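Side-chain contacts in amicyanin (Paracoccus versutus, PDB 1ID2), which carries electrons through a type 1 blue copper site set in a cupredoxin beta-barrel, probably as an acceptor for methylamine dehydrogenase: residues A[61-66]-A[87-92]; A[12-17]-A[45-50]; A[22-25]-A[30-33]; A[66-71]-A[77-82]; A[36-39]-A[43-46]. All coordinates share one frame; numbering follows the deposited sequence.

Contact 1 of 5, residues A[61-66]-A[87-92]; sequences GIVGED and GSYDYF
The loop between strands 57-58 and 68-69 of this cupredoxin folds against the strand 87-92 at one edge of the barrel, where Ile62 and Val63 meet the ring of Tyr89. Two consecutive loop residues share one border of that ring but use different chemistry. Ile62 presents its backbone: its carbonyl O lies at the ring edge, near the ring plane, 3.6 Å from Tyr89 CE1. Val63 brings a methyl group, with CG1 3.6 Å from Tyr89 CD1, and approaches obliquely. The isoleucine side chain reaches farther along the strand. Its CG2 branch, held opposite the backbone N, rests beside the main chain of the next residue, 4.0 Å from Asp90 O, and is 4.3 Å from Tyr89 CD1. Turning CG of Tyr89 opposite its own carbonyl carbon (chi1 -53°) carries the ring out along the strand to where CD1 and CE1 can receive the loop. The phenol oxygen has its polar partner elsewhere, the carbonyl O of Glu85, while Asp90 forms a salt bridge with Lys102 of the adjacent strand 100-105. Were Tyr89 reduced to an alanine, Val63 CG1 would probably face a gap and the Glu85 carbonyl would lose its phenolic mate. With no hydrogen bond passing between the two segments, the loop is held here by methyl-to-ring contact, together with what is probably a weak attraction between the Ile62 carbonyl and the slightly positive rim of the aromatic ring.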
# COMPACT_ATOMS: atom_id res chain seq x y z
N GLY A 61 -14.89 5.46 -0.32
CA GLY A 61 -15.78 4.40 0.12
C GLY A 61 -15.09 3.08 0.30
O GLY A 61 -15.75 2.07 0.52
N ILE A 62 -13.77 3.07 0.19
CA ILE A 62 -13.03 1.81 0.26
C ILE A 62 -12.39 1.59 1.64
O ILE A 62 -12.71 0.62 2.32
CB ILE A 62 -11.97 1.71 -0.89
CG1 ILE A 62 -12.65 1.88 -2.25
CG2 ILE A 62 -11.24 0.37 -0.82
CD1 ILE A 62 -13.54 0.74 -2.67
N VAL A 63 -11.54 2.52 2.08
CA VAL A 63 -10.96 2.43 3.42
C VAL A 63 -11.58 3.43 4.38
O VAL A 63 -11.14 3.54 5.52
CB VAL A 63 -9.43 2.65 3.42
CG1 VAL A 63 -8.76 1.41 2.90
CG2 VAL A 63 -9.05 3.90 2.63
N GLY A 64 -12.55 4.18 3.88
CA GLY A 64 -13.23 5.18 4.67
C GLY A 64 -14.29 5.77 3.78
O GLY A 64 -14.46 5.32 2.64
N GLU A 65 -14.96 6.83 4.25
CA GLU A 65 -15.94 7.54 3.44
C GLU A 65 -15.23 8.34 2.34
O GLU A 65 -15.69 8.40 1.21
CB GLU A 65 -16.77 8.48 4.31
CG GLU A 65 -17.94 9.14 3.59
CD GLU A 65 -18.72 10.07 4.49
OE1 GLU A 65 -18.29 11.23 4.67
OE2 GLU A 65 -19.79 9.66 4.99
N ASP A 66 -14.07 8.90 2.70
CA ASP A 66 -13.23 9.66 1.77
C ASP A 66 -12.25 8.80 0.96
O ASP A 66 -11.96 7.65 1.32
CB ASP A 66 -12.41 10.70 2.52
CG ASP A 66 -13.26 11.68 3.25
OD1 ASP A 66 -13.09 11.82 4.48
OD2 ASP A 66 -14.10 12.32 2.59
N GLY A 87 -12.15 -7.49 5.12
CA GLY A 87 -12.72 -7.00 3.87
C GLY A 87 -11.82 -7.14 2.63
O GLY A 87 -10.79 -7.79 2.71
N SER A 88 -12.24 -6.56 1.49
CA SER A 88 -11.40 -6.48 0.28
C SER A 88 -11.16 -5.04 -0.13
O SER A 88 -12.11 -4.31 -0.44
CB SER A 88 -12.05 -7.21 -0.91
OG SER A 88 -12.18 -8.58 -0.64
N TYR A 89 -9.89 -4.66 -0.24
CA TYR A 89 -9.51 -3.27 -0.46
C TYR A 89 -8.67 -3.20 -1.73
O TYR A 89 -7.66 -3.88 -1.83
CB TYR A 89 -8.69 -2.74 0.72
CG TYR A 89 -9.36 -2.94 2.06
CD1 TYR A 89 -10.13 -1.93 2.61
CD2 TYR A 89 -9.31 -4.16 2.72
CE1 TYR A 89 -10.85 -2.12 3.76
CE2 TYR A 89 -10.04 -4.37 3.89
CZ TYR A 89 -10.81 -3.33 4.40
OH TYR A 89 -11.62 -3.51 5.50
N ASP A 90 -9.21 -2.53 -2.73
CA ASP A 90 -8.52 -2.25 -3.99
C ASP A 90 -7.73 -0.98 -3.85
O ASP A 90 -8.29 0.04 -3.44
CB ASP A 90 -9.52 -2.01 -5.12
CG ASP A 90 -10.52 -3.11 -5.25
OD1 ASP A 90 -11.71 -2.87 -4.89
OD2 ASP A 90 -10.10 -4.19 -5.72
N TYR A 91 -6.53 -0.96 -4.41
CA TYR A 91 -5.80 0.28 -4.51
C TYR A 91 -5.28 0.39 -5.93
O TYR A 91 -5.30 -0.59 -6.68
CB TYR A 91 -4.64 0.34 -3.50
CG TYR A 91 -3.66 -0.81 -3.62
CD1 TYR A 91 -2.51 -0.69 -4.39
CD2 TYR A 91 -3.92 -2.03 -2.99
CE1 TYR A 91 -1.65 -1.76 -4.55
CE2 TYR A 91 -3.07 -3.10 -3.15
CZ TYR A 91 -1.93 -2.95 -3.94
OH TYR A 91 -1.06 -4.00 -4.07
N PHE A 92 -4.78 1.57 -6.25
CA PHE A 92 -4.22 1.85 -7.55
C PHE A 92 -3.17 2.93 -7.32
O PHE A 92 -3.02 3.45 -6.21
CB PHE A 92 -5.32 2.33 -8.52
CG PHE A 92 -6.04 3.57 -8.05
CD1 PHE A 92 -7.02 3.48 -7.07
CD2 PHE A 92 -5.65 4.83 -8.49
CE1 PHE A 92 -7.57 4.63 -6.52
CE2 PHE A 92 -6.21 5.98 -7.94
CZ PHE A 92 -7.18 5.87 -6.94

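Contact 2 of 5, residues A[12-17]-A[45-50]; sequences VAAADV and YWVNGE
Val17 lies over one face of the Tyr45 ring, and together with the methyls of Val47 and Ala14 this forms the close-packed part of a surface contact between the turn that follows strand 4-13 and the strand 43-48. Its CG1 makes a CH-pi contact, 4.2 Å from the ring centroid and 20° off the ring normal. It is displaced toward the rim, with Tyr45 CD2 at 4.0 Å. The two side chains run past each other in opposite directions, and the valine's fork lets one residue serve two neighbours. With CG1 opposite the backbone N (chi1 -180°) and above the ring, CG2 touches the rim as well, 4.1 Å from Tyr45 CD2, and reaches Val47 CG2 at 4.3 Å. The other branch of Val47 receives Ala14, whose CB comes within 3.9 Å of Val47 CG1. Two backbone bonds keep the turn compact, Asp16 N to Ala13 O and Val17 N to Ala14 O. The outer side is looser: Ala13, Ala15 and Asp16 are exposed and add almost nothing. At the far end of 45-50 the chemistry turns polar. Asn48 OD1 accepts a nearly straight bond from Glu50 N at 3.1 Å, forming an Asx turn, though the donor stands well above the carbonyl plane. Glu50 OE2 in turn hydrogen-bonds NE2 of the copper ligand His54, a second-shell link to the metal site. Between the two segments themselves the fit is apolar, methyls on methyls and on a ring face, while the turn's outward backbone bonds go to Asp76 and strand 77-83.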
# COMPACT_ATOMS: atom_id res chain seq x y z
N VAL A 12 9.18 5.65 4.22
CA VAL A 12 10.40 5.30 4.93
C VAL A 12 11.39 4.62 3.99
O VAL A 12 11.09 4.37 2.83
CB VAL A 12 10.15 4.37 6.16
CG1 VAL A 12 9.16 5.02 7.09
CG2 VAL A 12 9.68 3.01 5.73
N ALA A 13 12.63 4.50 4.44
CA ALA A 13 13.64 3.88 3.62
C ALA A 13 13.36 2.39 3.67
O ALA A 13 12.90 1.90 4.70
CB ALA A 13 15.02 4.19 4.17
N ALA A 14 13.65 1.68 2.58
CA ALA A 14 13.40 0.24 2.53
C ALA A 14 14.23 -0.47 3.59
O ALA A 14 13.79 -1.45 4.20
CB ALA A 14 13.69 -0.33 1.13
N ALA A 15 15.36 0.14 3.94
CA ALA A 15 16.19 -0.33 5.04
C ALA A 15 15.48 -0.31 6.39
O ALA A 15 15.90 -1.01 7.29
CB ALA A 15 17.46 0.48 5.11
N ASP A 16 14.39 0.46 6.51
CA ASP A 16 13.61 0.53 7.76
C ASP A 16 12.50 -0.50 7.89
O ASP A 16 11.82 -0.53 8.92
CB ASP A 16 13.00 1.93 7.96
CG ASP A 16 14.04 3.04 8.09
OD1 ASP A 16 13.65 4.22 7.90
OD2 ASP A 16 15.24 2.76 8.33
N VAL A 17 12.26 -1.28 6.83
CA VAL A 17 11.20 -2.31 6.81
C VAL A 17 11.60 -3.53 7.65
O VAL A 17 12.73 -4.01 7.55
CB VAL A 17 10.90 -2.77 5.36
CG1 VAL A 17 9.77 -3.85 5.35
CG2 VAL A 17 10.53 -1.54 4.48
N TYR A 45 3.56 -3.58 3.73
CA TYR A 45 4.49 -2.59 3.21
C TYR A 45 4.59 -2.74 1.70
O TYR A 45 4.46 -3.84 1.17
CB TYR A 45 5.88 -2.78 3.81
CG TYR A 45 5.98 -2.43 5.29
CD1 TYR A 45 5.45 -3.28 6.26
CD2 TYR A 45 6.65 -1.30 5.71
CE1 TYR A 45 5.59 -2.98 7.61
CE2 TYR A 45 6.82 -1.02 7.05
CZ TYR A 45 6.29 -1.85 8.00
OH TYR A 45 6.46 -1.56 9.33
N TRP A 46 4.69 -1.60 1.03
CA TRP A 46 4.97 -1.56 -0.40
C TRP A 46 6.36 -0.99 -0.50
O TRP A 46 6.73 -0.15 0.31
CB TRP A 46 4.00 -0.62 -1.12
CG TRP A 46 2.64 -1.21 -1.31
CD1 TRP A 46 2.20 -1.90 -2.40
CD2 TRP A 46 1.57 -1.22 -0.35
NE1 TRP A 46 0.93 -2.34 -2.18
CE2 TRP A 46 0.52 -1.95 -0.94
CE3 TRP A 46 1.40 -0.66 0.92
CZ2 TRP A 46 -0.70 -2.14 -0.26
CZ3 TRP A 46 0.20 -0.86 1.58
CH2 TRP A 46 -0.84 -1.59 0.98
N VAL A 47 7.17 -1.54 -1.40
CA VAL A 47 8.53 -1.04 -1.63
C VAL A 47 8.74 -0.82 -3.12
O VAL A 47 8.56 -1.73 -3.94
CB VAL A 47 9.61 -2.05 -1.12
CG1 VAL A 47 11.00 -1.51 -1.40
CG2 VAL A 47 9.45 -2.30 0.38
N ASN A 48 9.05 0.41 -3.49
CA ASN A 48 9.27 0.76 -4.87
C ASN A 48 10.70 0.44 -5.28
O ASN A 48 11.66 0.94 -4.68
CB ASN A 48 9.00 2.26 -5.07
CG ASN A 48 9.07 2.66 -6.54
OD1 ASN A 48 9.09 1.81 -7.41
ND2 ASN A 48 9.11 3.96 -6.82
N GLY A 49 10.84 -0.41 -6.29
CA GLY A 49 12.16 -0.80 -6.74
C GLY A 49 12.71 0.09 -7.84
O GLY A 49 13.88 -0.05 -8.18
N GLU A 50 11.91 0.98 -8.41
CA GLU A 50 12.36 1.71 -9.60
C GLU A 50 12.33 3.21 -9.42
O GLU A 50 11.72 3.72 -8.48
CB GLU A 50 11.53 1.30 -10.83
CG GLU A 50 10.01 1.29 -10.64
CD GLU A 50 9.27 0.72 -11.85
OE1 GLU A 50 9.86 -0.08 -12.61
OE2 GLU A 50 8.07 1.02 -12.02

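Contact 3 of 5, residues A[22-25]-A[30-33]; sequences VVVG and KYLT
Val24 packs against the backbone of Thr33, and its side chain can be followed outward atom by atom. CB turns one side to the neighbouring strand 43-48, where it packs on Trp46 CD1. From there the two methyls divide the work. CG1, opposite the backbone N (chi1 172°), reaches the carbonyl O of Thr33 at 3.8 Å and also touches Tyr31, whose CB is 4.2 Å from it; the tyrosine ring meets this methyl obliquely. CG2, set opposite the carbonyl carbon, lies against the same carbonyl, 4.0 Å from Thr33 O, and also meets the threonine side chain, 4.2 Å from Thr33 CB. This is the inward-facing side of a beta hairpin formed by strands 22-27 and 30-31, the latter an outermost strand of its sheet. One direct backbone bond crosses the segments, from Leu32 N to Gly25 O at 2.7 Å, with the donor tilted 23° from the carbonyl plane. Leu32 then folds back over the same acceptor, its CB 3.4 Å from Gly25 O. Farther along, where the chains diverge, a water accepts from Gly25 N at 2.9 Å and donates to Val23 O; its very close approach to Thr33 OG1 is doubtful in detail. Tyr31 carries the hairpin toward the metal: its side chain lies about 5 Å from the copper ion, touches the ligands Cys93 and Met99, stacks edge-to-face with Tyr91, and hydrogen-bonds Asn55 O through its hydroxyl.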
# COMPACT_ATOMS: atom_id res chain seq x y z
N VAL A 22 5.02 -8.44 5.55
CA VAL A 22 4.52 -8.75 4.21
C VAL A 22 4.76 -7.55 3.34
O VAL A 22 4.49 -6.43 3.75
CB VAL A 22 3.02 -9.08 4.19
CG1 VAL A 22 2.79 -10.40 4.85
CG2 VAL A 22 2.22 -8.00 4.85
N VAL A 23 5.52 -7.77 2.27
CA VAL A 23 6.01 -6.69 1.44
C VAL A 23 5.48 -6.88 0.02
O VAL A 23 5.50 -7.99 -0.51
CB VAL A 23 7.59 -6.63 1.44
CG1 VAL A 23 8.08 -5.47 0.57
CG2 VAL A 23 8.10 -6.44 2.84
N VAL A 24 4.86 -5.84 -0.53
CA VAL A 24 4.47 -5.87 -1.91
C VAL A 24 5.47 -5.02 -2.65
O VAL A 24 5.63 -3.84 -2.36
CB VAL A 24 3.04 -5.33 -2.12
CG1 VAL A 24 2.75 -5.20 -3.62
CG2 VAL A 24 2.02 -6.28 -1.48
N GLY A 25 6.23 -5.67 -3.54
CA GLY A 25 7.21 -4.97 -4.34
C GLY A 25 6.61 -4.31 -5.55
O GLY A 25 5.54 -4.72 -6.04
N LYS A 30 4.30 -2.37 -12.25
CA LYS A 30 3.39 -3.39 -11.70
C LYS A 30 3.58 -3.45 -10.20
O LYS A 30 4.70 -3.35 -9.70
CB LYS A 30 3.76 -4.78 -12.23
CG LYS A 30 3.36 -5.08 -13.66
CD LYS A 30 4.20 -6.24 -14.22
CE LYS A 30 3.89 -7.57 -13.55
NZ LYS A 30 4.82 -8.65 -13.99
N TYR A 31 2.51 -3.76 -9.49
CA TYR A 31 2.61 -4.25 -8.13
C TYR A 31 2.88 -5.71 -8.30
O TYR A 31 2.08 -6.40 -8.94
CB TYR A 31 1.29 -4.10 -7.38
CG TYR A 31 0.91 -2.68 -7.17
CD1 TYR A 31 1.66 -1.87 -6.30
CD2 TYR A 31 -0.16 -2.13 -7.84
CE1 TYR A 31 1.33 -0.53 -6.12
CE2 TYR A 31 -0.49 -0.79 -7.67
CZ TYR A 31 0.25 0.00 -6.81
OH TYR A 31 -0.18 1.30 -6.61
N LEU A 32 3.91 -6.22 -7.64
CA LEU A 32 4.39 -7.55 -7.95
C LEU A 32 3.56 -8.63 -7.27
O LEU A 32 3.51 -9.76 -7.73
CB LEU A 32 5.87 -7.69 -7.58
CG LEU A 32 6.84 -6.86 -8.44
CD1 LEU A 32 8.26 -7.38 -8.23
CD2 LEU A 32 6.45 -6.93 -9.91
N THR A 33 2.82 -8.26 -6.23
CA THR A 33 1.91 -9.19 -5.60
C THR A 33 0.55 -8.53 -5.64
O THR A 33 0.23 -7.73 -4.77
CB THR A 33 2.29 -9.47 -4.13
OG1 THR A 33 3.70 -9.71 -4.02
CG2 THR A 33 1.53 -10.66 -3.62
O HOH W 1 5.78 -8.51 -3.65

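Contact 4 of 5, residues A[66-71]-A[77-82]; sequences DAFRGE and QAYAIT
Phe68 and Tyr79 extend toward each other from opposite directions, and the phenol oxygen arrives in the plane of the phenylalanine ring, at its edge. Tyr79 OH is 3.4 Å from Phe68 CZ, close to the ring hydrogens rather than over a face. Both side chains reach out because CG is opposite the backbone N, with chi1 -176° in Phe68 and -168° in Tyr79, and it is the hydroxyl that makes the touch. Gly70 lies obliquely against the tyrosine, its CA 3.4 Å from Tyr79 OH; a CB pointing toward the tyrosine ring would be cramped there. The same hydroxyl hydrogen-bonds a water at 2.5 Å, and that water accepts from Glu71 N at 3.2 Å, tying the phenol to the loop indirectly. At the same end of the phenylalanine ring, Ile81 CD1 comes obliquely to Phe68 CE1 at 4.4 Å. A phenylalanine in place of Tyr79 would lack the hydroxyl, which would probably leave the water bound to Glu71 N without its second mate and open a gap at the edge of Phe68. The contact is buried near the middle of the barrel. Strand 68-69 pairs with 57-58, whose Phe58 touches both Phe68 and Ile81, while strand 77-83 runs between 4-13 and 43-48, with Val6 of the former packed on both Phe68 and Tyr79.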
# COMPACT_ATOMS: atom_id res chain seq x y z
N ASP A 66 -14.07 8.90 2.70
CA ASP A 66 -13.23 9.66 1.77
C ASP A 66 -12.25 8.80 0.96
O ASP A 66 -11.96 7.65 1.32
CB ASP A 66 -12.41 10.70 2.52
CG ASP A 66 -13.26 11.68 3.25
OD1 ASP A 66 -13.09 11.82 4.48
OD2 ASP A 66 -14.10 12.32 2.59
N ALA A 67 -11.66 9.44 -0.04
CA ALA A 67 -10.54 8.88 -0.79
C ALA A 67 -9.25 9.04 -0.01
O ALA A 67 -9.07 10.04 0.71
CB ALA A 67 -10.41 9.58 -2.14
N PHE A 68 -8.32 8.12 -0.24
CA PHE A 68 -7.01 8.13 0.40
C PHE A 68 -5.90 8.04 -0.66
O PHE A 68 -5.89 7.14 -1.49
CB PHE A 68 -6.90 6.96 1.40
CG PHE A 68 -5.62 6.95 2.18
CD1 PHE A 68 -4.52 6.21 1.72
CD2 PHE A 68 -5.44 7.81 3.25
CE1 PHE A 68 -3.28 6.35 2.31
CE2 PHE A 68 -4.18 7.96 3.85
CZ PHE A 68 -3.10 7.24 3.38
N ARG A 69 -4.99 9.01 -0.65
CA ARG A 69 -3.88 9.00 -1.56
C ARG A 69 -2.59 8.97 -0.76
O ARG A 69 -2.30 9.91 -0.04
CB ARG A 69 -3.91 10.26 -2.41
CG ARG A 69 -3.13 10.14 -3.70
CD ARG A 69 -2.31 11.38 -3.98
NE ARG A 69 -0.96 11.28 -3.41
CZ ARG A 69 0.17 11.47 -4.09
NH1 ARG A 69 0.15 11.79 -5.38
NH2 ARG A 69 1.33 11.44 -3.44
N GLY A 70 -1.83 7.89 -0.87
CA GLY A 70 -0.58 7.79 -0.13
C GLY A 70 0.43 8.71 -0.78
O GLY A 70 0.28 9.07 -1.94
N GLU A 71 1.49 9.07 -0.06
CA GLU A 71 2.57 9.86 -0.63
C GLU A 71 3.39 9.02 -1.60
O GLU A 71 3.43 7.78 -1.49
CB GLU A 71 3.47 10.38 0.49
CG GLU A 71 2.93 11.63 1.18
CD GLU A 71 3.93 12.26 2.14
OE1 GLU A 71 5.13 12.41 1.78
OE2 GLU A 71 3.52 12.62 3.26
N GLN A 77 12.11 3.40 -1.53
CA GLN A 77 11.32 3.80 -0.39
C GLN A 77 10.23 2.78 -0.19
O GLN A 77 10.01 1.90 -1.03
CB GLN A 77 10.78 5.20 -0.61
CG GLN A 77 11.91 6.18 -0.65
CD GLN A 77 11.46 7.61 -0.65
OE1 GLN A 77 10.58 8.00 -1.42
NE2 GLN A 77 12.11 8.42 0.17
N ALA A 78 9.71 2.77 1.03
CA ALA A 78 8.69 1.82 1.38
C ALA A 78 7.52 2.59 2.01
O ALA A 78 7.65 3.78 2.33
CB ALA A 78 9.28 0.80 2.33
N TYR A 79 6.35 1.96 2.10
CA TYR A 79 5.17 2.62 2.66
C TYR A 79 4.28 1.59 3.34
O TYR A 79 4.15 0.46 2.85
CB TYR A 79 4.42 3.35 1.55
CG TYR A 79 3.34 4.29 2.03
CD1 TYR A 79 2.02 3.88 2.03
CD2 TYR A 79 3.64 5.59 2.42
CE1 TYR A 79 1.01 4.73 2.39
CE2 TYR A 79 2.62 6.47 2.78
CZ TYR A 79 1.30 6.02 2.75
OH TYR A 79 0.24 6.83 3.05
N ALA A 80 3.75 1.94 4.51
CA ALA A 80 3.03 1.00 5.36
C ALA A 80 1.61 1.46 5.62
O ALA A 80 1.36 2.64 5.88
CB ALA A 80 3.75 0.82 6.68
N ILE A 81 0.70 0.50 5.58
CA ILE A 81 -0.68 0.71 5.95
C ILE A 81 -1.08 -0.47 6.81
O ILE A 81 -0.85 -1.64 6.42
CB ILE A 81 -1.63 0.79 4.71
CG1 ILE A 81 -1.24 1.94 3.80
CG2 ILE A 81 -3.07 1.01 5.18
CD1 ILE A 81 -2.14 2.12 2.59
N THR A 82 -1.65 -0.17 7.97
CA THR A 82 -2.22 -1.18 8.85
C THR A 82 -3.72 -1.31 8.61
O THR A 82 -4.44 -0.32 8.68
CB THR A 82 -1.95 -0.81 10.30
OG1 THR A 82 -0.53 -0.73 10.50
CG2 THR A 82 -2.55 -1.84 11.25
O HOH W 2 0.77 9.32 3.08

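Contact 5 of 5, residues A[36-39]-A[43-46]; sequences VTIK and TVYW
Ile38 and Val44 make the closest meeting here, methyl against methyl: Ile38 CD1 lies 3.8 Å from Val44 CG2 as the two side chains cross obliquely. The second branch of the valine, CG1, is approached more distantly by Val36, whose CG1 stands 4.5 Å away. No hydrogen bond crosses between the segments, so one forked residue receives two strand neighbours by apolar contact alone. Torsions account for the reach. Ile38 places CG1 between its backbone N and carbonyl carbon (chi1 55°), the crowded position, and the chain, extended from there with chi2 172°, carries CD1 out to lie beside Val44 CG2. In Val44, CG1 sits opposite the backbone N and CG2 opposite the carbonyl carbon, so its branches are offered separately, CG2 to Ile38 and CG1 to Val36. The next shell holds these groups in place. Val44 CG1 also lies over one face of the Trp46 ring, 4.0 Å above its plane and displaced toward the rim. That indole also stacks edge-to-face with Tyr91. Around Ile38 stand Val22, Phe83, Val103 and Val105, while Val24 lies beside Val44, so the methyls are packed from several sides. Thr43 points away from the contact, and its OG1 bonds with Thr82 OG1. The two strands belong to different sheets. Strand 35-38 is an outermost strand of the sheet it shares with 100-105, running parallel to it; strand 43-48 lies in the other sheet between 22-27 and 77-83, and the contact bridges the interior between them.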
# COMPACT_ATOMS: atom_id res chain seq x y z
N VAL A 36 -2.90 -9.75 -1.92
CA VAL A 36 -2.26 -10.20 -0.69
C VAL A 36 -3.33 -10.35 0.39
O VAL A 36 -4.35 -9.67 0.33
CB VAL A 36 -1.09 -9.23 -0.22
CG1 VAL A 36 -1.58 -7.84 0.03
CG2 VAL A 36 -0.45 -9.73 1.03
N THR A 37 -3.23 -11.38 1.21
CA THR A 37 -4.22 -11.56 2.26
C THR A 37 -3.60 -11.76 3.66
O THR A 37 -2.54 -12.39 3.80
CB THR A 37 -5.28 -12.65 1.85
OG1 THR A 37 -5.70 -13.42 2.98
CG2 THR A 37 -4.76 -13.57 0.77
N ILE A 38 -4.04 -10.89 4.56
CA ILE A 38 -3.53 -10.77 5.92
C ILE A 38 -4.72 -10.86 6.87
O ILE A 38 -5.88 -10.82 6.44
CB ILE A 38 -2.84 -9.39 6.15
CG1 ILE A 38 -3.80 -8.24 5.81
CG2 ILE A 38 -1.62 -9.30 5.32
CD1 ILE A 38 -3.33 -6.85 6.18
N LYS A 39 -4.45 -10.82 8.17
CA LYS A 39 -5.51 -10.72 9.16
C LYS A 39 -5.61 -9.27 9.65
O LYS A 39 -4.63 -8.52 9.53
CB LYS A 39 -5.21 -11.66 10.33
CG LYS A 39 -5.41 -13.13 10.00
CD LYS A 39 -4.39 -14.00 10.70
CE LYS A 39 -3.01 -13.91 10.05
NZ LYS A 39 -2.94 -14.61 8.73
N THR A 43 0.06 -5.18 9.09
CA THR A 43 0.53 -4.06 8.27
C THR A 43 1.10 -4.63 6.97
O THR A 43 1.62 -5.75 6.97
CB THR A 43 1.63 -3.23 9.04
OG1 THR A 43 1.09 -2.76 10.28
CG2 THR A 43 2.10 -2.03 8.21
N VAL A 44 0.81 -3.97 5.84
CA VAL A 44 1.41 -4.34 4.56
C VAL A 44 2.38 -3.23 4.22
O VAL A 44 2.05 -2.08 4.38
CB VAL A 44 0.38 -4.41 3.41
CG1 VAL A 44 1.04 -4.93 2.16
CG2 VAL A 44 -0.79 -5.29 3.79
N TYR A 45 3.56 -3.58 3.73
CA TYR A 45 4.49 -2.59 3.21
C TYR A 45 4.59 -2.74 1.70
O TYR A 45 4.46 -3.84 1.17
CB TYR A 45 5.88 -2.78 3.81
CG TYR A 45 5.98 -2.43 5.29
CD1 TYR A 45 5.45 -3.28 6.26
CD2 TYR A 45 6.65 -1.30 5.71
CE1 TYR A 45 5.59 -2.98 7.61
CE2 TYR A 45 6.82 -1.02 7.05
CZ TYR A 45 6.29 -1.85 8.00
OH TYR A 45 6.46 -1.56 9.33
N TRP A 46 4.69 -1.60 1.03
CA TRP A 46 4.97 -1.56 -0.40
C TRP A 46 6.36 -0.99 -0.50
O TRP A 46 6.73 -0.15 0.31
CB TRP A 46 4.00 -0.62 -1.12
CG TRP A 46 2.64 -1.21 -1.31
CD1 TRP A 46 2.20 -1.90 -2.40
CD2 TRP A 46 1.57 -1.22 -0.35
NE1 TRP A 46 0.93 -2.34 -2.18
CE2 TRP A 46 0.52 -1.95 -0.94
CE3 TRP A 46 1.40 -0.66 0.92
CZ2 TRP A 46 -0.70 -2.14 -0.26
CZ3 TRP A 46 0.20 -0.86 1.58
CH2 TRP A 46 -0.84 -1.59 0.98

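Overall arrangement
Contacts 4 and 5 are buried, contacts 1 and 3 partly so, and contact 2 lies on the surface, on the far side of the chain's centre from contact 1. Strand 43-48 serves both contact 2 and contact 5, offering Tyr45 and Val47 outward to the turn and Val44 inward to the other sheet. Backbone bonds tie it to strand 22-27 of contact 3 and to strand 77-83 of contact 4. Contact 3 alone has a direct hydrogen bond between its segments and brings Tyr31 to about 5 Å from the copper; contacts 3 and 4 each include a water, while contacts 1, 2 and 5 have no hydrogen bond between their segments. Trp46 and Tyr91 link contacts 1 and 5.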